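Local structure of putative polyketide synthase (Brevibacillus brevis, 5HU7) at residues D85-V90 and D239-L244; A110-S115 and S124-H129. The protein probably catalyses the dehydration of beta-hydroxyacyl intermediates, serving as the dehydratase domain of a trans-acyltransferase polyketide synthase. One frame throughout, in Å; residues are numbered along the deposited sequence.

Interaction 1. Residues D85-V90 and D239-L244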
ATOM      1  N   ASP A  85      22.878   1.394 -12.671  1.00 63.27           N
ATOM      2  CA  ASP A  85      23.920   0.530 -13.259  1.00 68.51           C
ATOM      3  C   ASP A  85      23.397  -0.470 -14.295  1.00 76.41           C
ATOM      4  O   ASP A  85      24.129  -0.800 -15.230  1.00 79.91           O
ATOM      5  CB  ASP A  85      24.634  -0.313 -12.136  1.00 74.12           C
ATOM      6  CG  ASP A  85      23.870  -0.531 -10.801  1.00 93.82           C
ATOM      7  OD1 ASP A  85      23.355   0.454 -10.234  1.00 91.30           O
ATOM      8  OD2 ASP A  85      23.683  -1.717 -10.411  1.00106.67           O
ATOM      9  N   ASP A  86      22.225  -1.068 -14.030  1.00 71.38           N
ATOM     10  CA  ASP A  86      21.646  -2.102 -14.892  1.00 70.88           C
ATOM     11  C   ASP A  86      20.303  -1.593 -15.353  1.00 68.12           C
ATOM     12  O   ASP A  86      19.361  -1.641 -14.583  1.00 64.98           O
ATOM     13  CB  ASP A  86      21.539  -3.423 -14.111  1.00 74.60           C
ATOM     14  CG  ASP A  86      21.438  -4.670 -14.980  1.00 94.81           C
ATOM     15  OD1 ASP A  86      21.124  -4.536 -16.190  1.00 98.60           O
ATOM     16  OD2 ASP A  86      21.707  -5.772 -14.462  1.00103.78           O
ATOM     17  N   PRO A  87      20.190  -1.040 -16.586  1.00 64.09           N
ATOM     18  CA  PRO A  87      18.916  -0.425 -16.998  1.00 61.80           C
ATOM     19  C   PRO A  87      17.691  -1.338 -17.064  1.00 64.75           C
ATOM     20  O   PRO A  87      17.748  -2.471 -17.559  1.00 64.88           O
ATOM     21  CB  PRO A  87      19.229   0.154 -18.389  1.00 63.64           C
ATOM     22  CG  PRO A  87      20.674   0.243 -18.459  1.00 69.13           C
ATOM     23  CD  PRO A  87      21.231  -0.846 -17.615  1.00 65.41           C
ATOM     24  N   LEU A  88      16.566  -0.795 -16.603  1.00 60.46           N
ATOM     25  CA  LEU A  88      15.271  -1.447 -16.675  1.00 61.08           C
ATOM     26  C   LEU A  88      14.768  -1.221 -18.108  1.00 66.62           C
ATOM     27  O   LEU A  88      14.791  -0.087 -18.615  1.00 62.04           O
ATOM     28  CB  LEU A  88      14.305  -0.820 -15.643  1.00 60.00           C
ATOM     29  CG  LEU A  88      12.822  -1.178 -15.727  1.00 65.15           C
ATOM     30  CD1 LEU A  88      12.582  -2.671 -15.545  1.00 64.34           C
ATOM     31  CD2 LEU A  88      12.038  -0.392 -14.706  1.00 67.51           C
ATOM     32  N   LEU A  89      14.360  -2.309 -18.765  1.00 68.12           N
ATOM     33  CA  LEU A  89      13.837  -2.265 -20.113  1.00 71.07           C
ATOM     34  C   LEU A  89      12.338  -2.401 -20.036  1.00 72.32           C
ATOM     35  O   LEU A  89      11.844  -3.269 -19.351  1.00 71.22           O
ATOM     36  CB  LEU A  89      14.407  -3.396 -20.981  1.00 74.13           C
ATOM     37  CG  LEU A  89      15.908  -3.354 -21.268  1.00 79.58           C
ATOM     38  CD1 LEU A  89      16.273  -4.392 -22.299  1.00 81.07           C
ATOM     39  CD2 LEU A  89      16.332  -2.019 -21.774  1.00 81.03           C
ATOM     40  N   VAL A  90      11.626  -1.541 -20.749  1.00 68.09           N
ATOM     41  CA  VAL A  90      10.170  -1.537 -20.778  1.00 69.33           C
ATOM     42  C   VAL A  90       9.681  -1.501 -22.228  1.00 73.34           C
ATOM     43  O   VAL A  90      10.457  -1.202 -23.125  1.00 70.22           O
ATOM     44  CB  VAL A  90       9.607  -0.352 -19.967  1.00 72.58           C
ATOM     45  CG1 VAL A  90      10.132  -0.385 -18.528  1.00 72.72           C
ATOM     46  CG2 VAL A  90       9.925   0.985 -20.648  1.00 71.38           C
ATOM     47  N   ASP A 239      23.135   4.627 -22.977  1.00 72.01           N
ATOM     48  CA  ASP A 239      22.941   3.209 -22.646  1.00 70.53           C
ATOM     49  C   ASP A 239      21.963   2.978 -21.493  1.00 70.59           C
ATOM     50  O   ASP A 239      21.955   1.886 -20.925  1.00 72.74           O
ATOM     51  CB  ASP A 239      24.303   2.549 -22.353  1.00 73.67           C
ATOM     52  CG  ASP A 239      25.024   2.972 -21.081  1.00 78.73           C
ATOM     53  OD1 ASP A 239      24.505   3.850 -20.363  1.00 76.07           O
ATOM     54  OD2 ASP A 239      26.130   2.459 -20.833  1.00 87.77           O
ATOM     55  N   GLY A 240      21.186   3.990 -21.116  1.00 62.50           N
ATOM     56  CA  GLY A 240      20.221   3.857 -20.033  1.00 60.77           C
ATOM     57  C   GLY A 240      20.776   3.971 -18.612  1.00 61.23           C
ATOM     58  O   GLY A 240      20.007   3.907 -17.651  1.00 57.79           O
ATOM     59  N   THR A 241      22.093   4.162 -18.446  1.00 57.98           N
ATOM     60  CA  THR A 241      22.687   4.306 -17.115  1.00 57.17           C
ATOM     61  C   THR A 241      22.983   5.767 -16.754  1.00 58.47           C
ATOM     62  O   THR A 241      23.121   6.628 -17.609  1.00 59.57           O
ATOM     63  CB  THR A 241      23.974   3.462 -16.958  1.00 63.32           C
ATOM     64  OG1 THR A 241      25.036   4.032 -17.709  1.00 60.53           O
ATOM     65  CG2 THR A 241      23.770   1.980 -17.283  1.00 60.64           C
ATOM     66  N   PHE A 242      23.117   6.020 -15.481  1.00 54.59           N
ATOM     67  CA  PHE A 242      23.535   7.301 -14.972  1.00 55.50           C
ATOM     68  C   PHE A 242      23.969   7.183 -13.525  1.00 57.67           C
ATOM     69  O   PHE A 242      23.637   6.217 -12.853  1.00 56.58           O
ATOM     70  CB  PHE A 242      22.426   8.361 -15.105  1.00 57.18           C
ATOM     71  CG  PHE A 242      21.310   8.241 -14.080  1.00 57.63           C
ATOM     72  CD1 PHE A 242      21.408   8.867 -12.835  1.00 59.62           C
ATOM     73  CD2 PHE A 242      20.149   7.549 -14.374  1.00 57.96           C
ATOM     74  CE1 PHE A 242      20.334   8.858 -11.948  1.00 58.68           C
ATOM     75  CE2 PHE A 242      19.091   7.520 -13.472  1.00 59.89           C
ATOM     76  CZ  PHE A 242      19.179   8.185 -12.281  1.00 57.55           C
ATOM     77  N   THR A 243      24.720   8.191 -13.068  1.00 54.87           N
ATOM     78  CA  THR A 243      25.120   8.389 -11.684  1.00 54.18           C
ATOM     79  C   THR A 243      24.795   9.832 -11.308  1.00 56.94           C
ATOM     80  O   THR A 243      24.831  10.719 -12.169  1.00 56.52           O
ATOM     81  CB  THR A 243      26.612   8.084 -11.434  1.00 66.19           C
ATOM     82  OG1 THR A 243      27.402   8.913 -12.270  1.00 71.60           O
ATOM     83  CG2 THR A 243      26.957   6.615 -11.638  1.00 63.10           C
ATOM     84  N   LEU A 244      24.470  10.069 -10.034  1.00 52.95           N
ATOM     85  CA  LEU A 244      24.173  11.416  -9.557  1.00 51.65           C
ATOM     86  C   LEU A 244      24.651  11.536  -8.149  1.00 53.07           C
ATOM     87  O   LEU A 244      24.153  10.858  -7.261  1.00 50.60           O
ATOM     88  CB  LEU A 244      22.667  11.670  -9.707  1.00 50.45           C
ATOM     89  CG  LEU A 244      22.036  12.927  -9.144  1.00 54.51           C
ATOM     90  CD1 LEU A 244      22.569  14.116  -9.750  1.00 55.38           C
ATOM     91  CD2 LEU A 244      20.548  12.904  -9.381  1.00 60.74           C
TER

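Interaction 2. Residues A110-S115 and S124-H129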
ATOM      1  N   ALA A 110      18.047   4.013   2.629  1.00 52.84           N
ATOM      2  CA  ALA A 110      18.543   3.499   1.363  1.00 50.72           C
ATOM      3  C   ALA A 110      17.361   3.051   0.537  1.00 54.92           C
ATOM      4  O   ALA A 110      16.334   2.630   1.067  1.00 53.10           O
ATOM      5  CB  ALA A 110      19.485   2.344   1.616  1.00 51.57           C
ATOM      6  N   TYR A 111      17.470   3.177  -0.772  1.00 54.45           N
ATOM      7  CA  TYR A 111      16.413   2.659  -1.637  1.00 53.24           C
ATOM      8  C   TYR A 111      16.990   1.821  -2.742  1.00 55.37           C
ATOM      9  O   TYR A 111      18.146   1.992  -3.119  1.00 52.18           O
ATOM     10  CB  TYR A 111      15.504   3.758  -2.198  1.00 54.32           C
ATOM     11  CG  TYR A 111      16.097   4.550  -3.336  1.00 53.14           C
ATOM     12  CD1 TYR A 111      16.014   4.094  -4.639  1.00 54.59           C
ATOM     13  CD2 TYR A 111      16.744   5.755  -3.108  1.00 54.28           C
ATOM     14  CE1 TYR A 111      16.667   4.753  -5.676  1.00 54.43           C
ATOM     15  CE2 TYR A 111      17.380   6.446  -4.144  1.00 55.73           C
ATOM     16  CZ  TYR A 111      17.307   5.961  -5.431  1.00 61.25           C
ATOM     17  OH  TYR A 111      17.924   6.665  -6.429  1.00 69.34           O
ATOM     18  N   LYS A 112      16.174   0.914  -3.277  1.00 55.31           N
ATOM     19  CA  LYS A 112      16.535   0.099  -4.430  1.00 53.83           C
ATOM     20  C   LYS A 112      15.348  -0.052  -5.312  1.00 54.64           C
ATOM     21  O   LYS A 112      14.291  -0.434  -4.838  1.00 55.05           O
ATOM     22  CB  LYS A 112      16.980  -1.304  -4.051  1.00 57.24           C
ATOM     23  CG  LYS A 112      18.258  -1.378  -3.280  1.00 71.41           C
ATOM     24  CD  LYS A 112      18.928  -2.754  -3.449  1.00 83.25           C
ATOM     25  CE  LYS A 112      19.052  -3.538  -2.180  1.00 83.98           C
ATOM     26  NZ  LYS A 112      20.194  -3.098  -1.374  1.00 68.66           N
ATOM     27  N   ILE A 113      15.548   0.108  -6.608  1.00 51.37           N
ATOM     28  CA  ILE A 113      14.520  -0.103  -7.611  1.00 49.66           C
ATOM     29  C   ILE A 113      14.945  -1.403  -8.245  1.00 54.95           C
ATOM     30  O   ILE A 113      16.079  -1.524  -8.682  1.00 57.19           O
ATOM     31  CB  ILE A 113      14.385   1.057  -8.610  1.00 51.08           C
ATOM     32  CG1 ILE A 113      13.874   2.315  -7.892  1.00 50.43           C
ATOM     33  CG2 ILE A 113      13.448   0.683  -9.758  1.00 51.83           C
ATOM     34  CD1 ILE A 113      13.987   3.685  -8.699  1.00 55.03           C
ATOM     35  N   TYR A 114      14.073  -2.386  -8.265  1.00 52.90           N
ATOM     36  CA  TYR A 114      14.450  -3.697  -8.773  1.00 55.67           C
ATOM     37  C   TYR A 114      13.266  -4.432  -9.362  1.00 59.82           C
ATOM     38  O   TYR A 114      12.129  -4.085  -9.083  1.00 58.66           O
ATOM     39  CB  TYR A 114      15.104  -4.516  -7.623  1.00 58.09           C
ATOM     40  CG  TYR A 114      14.156  -4.899  -6.514  1.00 56.74           C
ATOM     41  CD1 TYR A 114      13.991  -4.098  -5.399  1.00 57.12           C
ATOM     42  CD2 TYR A 114      13.471  -6.107  -6.553  1.00 58.20           C
ATOM     43  CE1 TYR A 114      13.116  -4.456  -4.370  1.00 56.89           C
ATOM     44  CE2 TYR A 114      12.614  -6.489  -5.521  1.00 59.54           C
ATOM     45  CZ  TYR A 114      12.435  -5.662  -4.432  1.00 66.02           C
ATOM     46  OH  TYR A 114      11.563  -6.050  -3.442  1.00 68.82           O
ATOM     47  N   SER A 115      13.543  -5.452 -10.149  1.00 60.26           N
ATOM     48  CA  SER A 115      12.509  -6.269 -10.794  1.00 62.67           C
ATOM     49  C   SER A 115      12.953  -7.712 -10.941  1.00 73.93           C
ATOM     50  O   SER A 115      14.107  -8.033 -10.684  1.00 74.13           O
ATOM     51  CB  SER A 115      12.149  -5.698 -12.162  1.00 63.28           C
ATOM     52  OG  SER A 115      13.148  -5.941 -13.129  1.00 77.08           O
ATOM     53  N   SER A 124      16.185 -11.740  -9.199  1.00 87.81           N
ATOM     54  CA  SER A 124      15.989 -10.295  -8.984  1.00 85.63           C
ATOM     55  C   SER A 124      17.190  -9.421  -9.400  1.00 83.65           C
ATOM     56  O   SER A 124      18.327  -9.713  -9.045  1.00 84.76           O
ATOM     57  CB  SER A 124      15.589  -9.993  -7.549  1.00 89.38           C
ATOM     58  OG  SER A 124      16.711  -9.920  -6.689  1.00107.01           O
ATOM     59  N   VAL A 125      16.923  -8.374 -10.189  1.00 73.29           N
ATOM     60  CA  VAL A 125      17.933  -7.450 -10.688  1.00 69.82           C
ATOM     61  C   VAL A 125      17.674  -6.055 -10.102  1.00 66.23           C
ATOM     62  O   VAL A 125      16.562  -5.564 -10.227  1.00 63.62           O
ATOM     63  CB  VAL A 125      17.861  -7.393 -12.233  1.00 74.36           C
ATOM     64  CG1 VAL A 125      18.977  -6.519 -12.811  1.00 73.24           C
ATOM     65  CG2 VAL A 125      17.899  -8.799 -12.836  1.00 76.86           C
ATOM     66  N   VAL A 126      18.707  -5.407  -9.528  1.00 61.12           N
ATOM     67  CA  VAL A 126      18.655  -4.036  -8.998  1.00 57.44           C
ATOM     68  C   VAL A 126      19.080  -3.096 -10.106  1.00 61.34           C
ATOM     69  O   VAL A 126      20.204  -3.175 -10.606  1.00 63.07           O
ATOM     70  CB  VAL A 126      19.532  -3.839  -7.733  1.00 58.74           C
ATOM     71  CG1 VAL A 126      19.540  -2.370  -7.295  1.00 55.70           C
ATOM     72  CG2 VAL A 126      19.040  -4.739  -6.605  1.00 58.89           C
ATOM     73  N   HIS A 127      18.185  -2.209 -10.492  1.00 55.86           N
ATOM     74  CA  HIS A 127      18.425  -1.274 -11.575  1.00 54.74           C
ATOM     75  C   HIS A 127      18.967   0.026 -11.057  1.00 58.12           C
ATOM     76  O   HIS A 127      19.814   0.599 -11.696  1.00 58.78           O
ATOM     77  CB  HIS A 127      17.114  -1.009 -12.367  1.00 55.25           C
ATOM     78  CG  HIS A 127      16.432  -2.252 -12.854  1.00 59.58           C
ATOM     79  ND1 HIS A 127      17.056  -3.124 -13.718  1.00 62.58           N
ATOM     80  CD2 HIS A 127      15.228  -2.769 -12.514  1.00 61.42           C
ATOM     81  CE1 HIS A 127      16.208  -4.132 -13.896  1.00 62.73           C
ATOM     82  NE2 HIS A 127      15.098  -3.961 -13.189  1.00 62.31           N
ATOM     83  N   SER A 128      18.460   0.515  -9.932  1.00 54.18           N
ATOM     84  CA  SER A 128      18.874   1.791  -9.375  1.00 53.73           C
ATOM     85  C   SER A 128      18.882   1.748  -7.840  1.00 54.96           C
ATOM     86  O   SER A 128      18.098   1.028  -7.257  1.00 53.64           O
ATOM     87  CB  SER A 128      17.926   2.888  -9.863  1.00 55.71           C
ATOM     88  OG  SER A 128      18.384   4.188  -9.535  1.00 63.34           O
ATOM     89  N   HIS A 129      19.800   2.468  -7.214  1.00 50.92           N
ATOM     90  CA  HIS A 129      19.866   2.585  -5.765  1.00 51.44           C
ATOM     91  C   HIS A 129      20.455   3.939  -5.376  1.00 54.96           C
ATOM     92  O   HIS A 129      21.121   4.589  -6.179  1.00 54.04           O
ATOM     93  CB  HIS A 129      20.643   1.415  -5.120  1.00 52.91           C
ATOM     94  CG  HIS A 129      22.062   1.309  -5.564  1.00 57.80           C
ATOM     95  ND1 HIS A 129      22.378   0.448  -6.586  1.00 61.59           N
ATOM     96  CD2 HIS A 129      23.180   1.977  -5.217  1.00 60.40           C
ATOM     97  CE1 HIS A 129      23.667   0.611  -6.827  1.00 61.78           C
ATOM     98  NE2 HIS A 129      24.172   1.557  -6.082  1.00 61.40           N
TER

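Interaction 1. Residues D85-V90 and D239-L244
Pro-87 lays its ring against the bend at Asp-239 and Gly-240, a worked example of how a rigid side chain can fill a chain corner without forming a hydrogen bond. The ring touches chiefly through CG, which lies 3.2 Å from Asp-239 O and 3.7 Å from Gly-240 C. Pro-87 CG also meets Thr-241 CG2 at 3.7 Å, with CD scarcely farther, the two side chains meeting at a slant. That methyl also reaches the backbone of the other segment, with Thr-241 CG2 3.5 Å from Asp-85 O. No polar bond spans the two segments, and the interface is small, 171 Å² over both sides.

Behind these contacts stands the corner itself. Gly-240 has a positive phi (80°), which favours glycine, and it leaves room for the proline: a beta carbon here would lie 3.0 Å from Pro-87 CB, a clash. Asp-239 braces the turn from within. Its OD1 takes the backbone N of Thr-241 at 3.1 Å, from above the carboxylate plane, in an Asx turn, and also accepts Thr-241 OG1 at 2.7 Å on the syn side. With chi1 of 72° placing OG1 between the backbone N and carbonyl carbon, CG2 is left beside the backbone N, where it meets Asp-85 and Pro-87.

Further out, the contact joins the loop after strand 76-84, in the first hotdog half, to the start of strand 241-249 in the second, consistent with a double hotdog fold. Phe-242 bonds through its backbone to Thr-84 and sends its ring onto helix 52-65, against Leu-52, Tyr-55 and Leu-56. Gly-297 of strand 287-298 makes backbone hydrogen bonds with Asp-239 and Thr-241.

Interaction 2. Residues A110-S115 and S124-H129
Ile-113 and Ser-128 form a hydrogen-bonded pair in an antiparallel hairpin whose strand axes approach to 4.6 Å, with 141° between their N-to-C directions, and a classic beta bulge follows at once, with His-127 and Ser-128 both facing Ile-113. Ile-113 N gives a nearly straight bond to Ser-128 O at 2.8 Å, while Ile-113 O receives His-127 N at 2.9 Å and, weakly, Ser-128 N. Beyond the bulge, Ser-115 and Val-125 bond N-H to C=O in both directions.

The extra residue, His-127, turns its imidazole toward Ser-115, whose OG meets NE2 at 2.8 Å at the ring edge, near its plane; either could be the donor. Ser-115 OG sits between its own backbone N and carbonyl carbon (chi1 74°), a setting that brings it to the histidine. On the other face, carrying Lys-112, Tyr-114, Val-126 and His-129, the aliphatic chain of Lys-112 slants across Val-126, CD lying 3.7 Å from CG2, and Tyr-114 CB packs 3.2 Å from Val-125 O.

Tyr-111 lays one ring face over the backbone of His-129, CZ standing 3.7 Å from His-129 C near the rim of the ring. Its buried hydroxyl has no polar partner in the model; Ser-128 OG, 4.0 Å from Tyr-111 OH, is instead bonded to Thr-84. An alanine at Tyr-111 would probably leave the His-129 carbonyl carbon uncovered and open a gap against Met-79, Val-82 and Ala-59.

In the sheet, strand 108-115 lies between 95-105 and 125-135, and strand 76-84 flanks the latter. Tyr-55 of helix 52-65 packs on Ile-113, His-127 and Ser-128, so the helix covers one face; on the other, Lys-112 makes a cation-pi contact with Tyr-102 and Tyr-114 OH bonds to Glu-25.

In the fold
Interaction 2 is nested, along the chain, inside the loop closed by interaction 1, and their centres lie about 11 Å apart. They meet directly: ND1 of the bulge residue His-127 lies 2.9 Å from Asp-86 O, a probable hydrogen bond, and Leu-88 CD1 packs 3.7 Å from His-127 NE2. Asp-85 OD1 also touches His-129 CE1 at 3.4 Å. Consistent with the double hotdog fold, interaction 1 joins the two halves, whereas interaction 2 lies within the first. Through backbone bonds of Leu-88 with Phe-50 and of Val-90 with Arg-48, segment 85-90 adjoins the HxxxGxxxxP motif that in related dehydratases carries the catalytic histidine; neither contact includes that histidine.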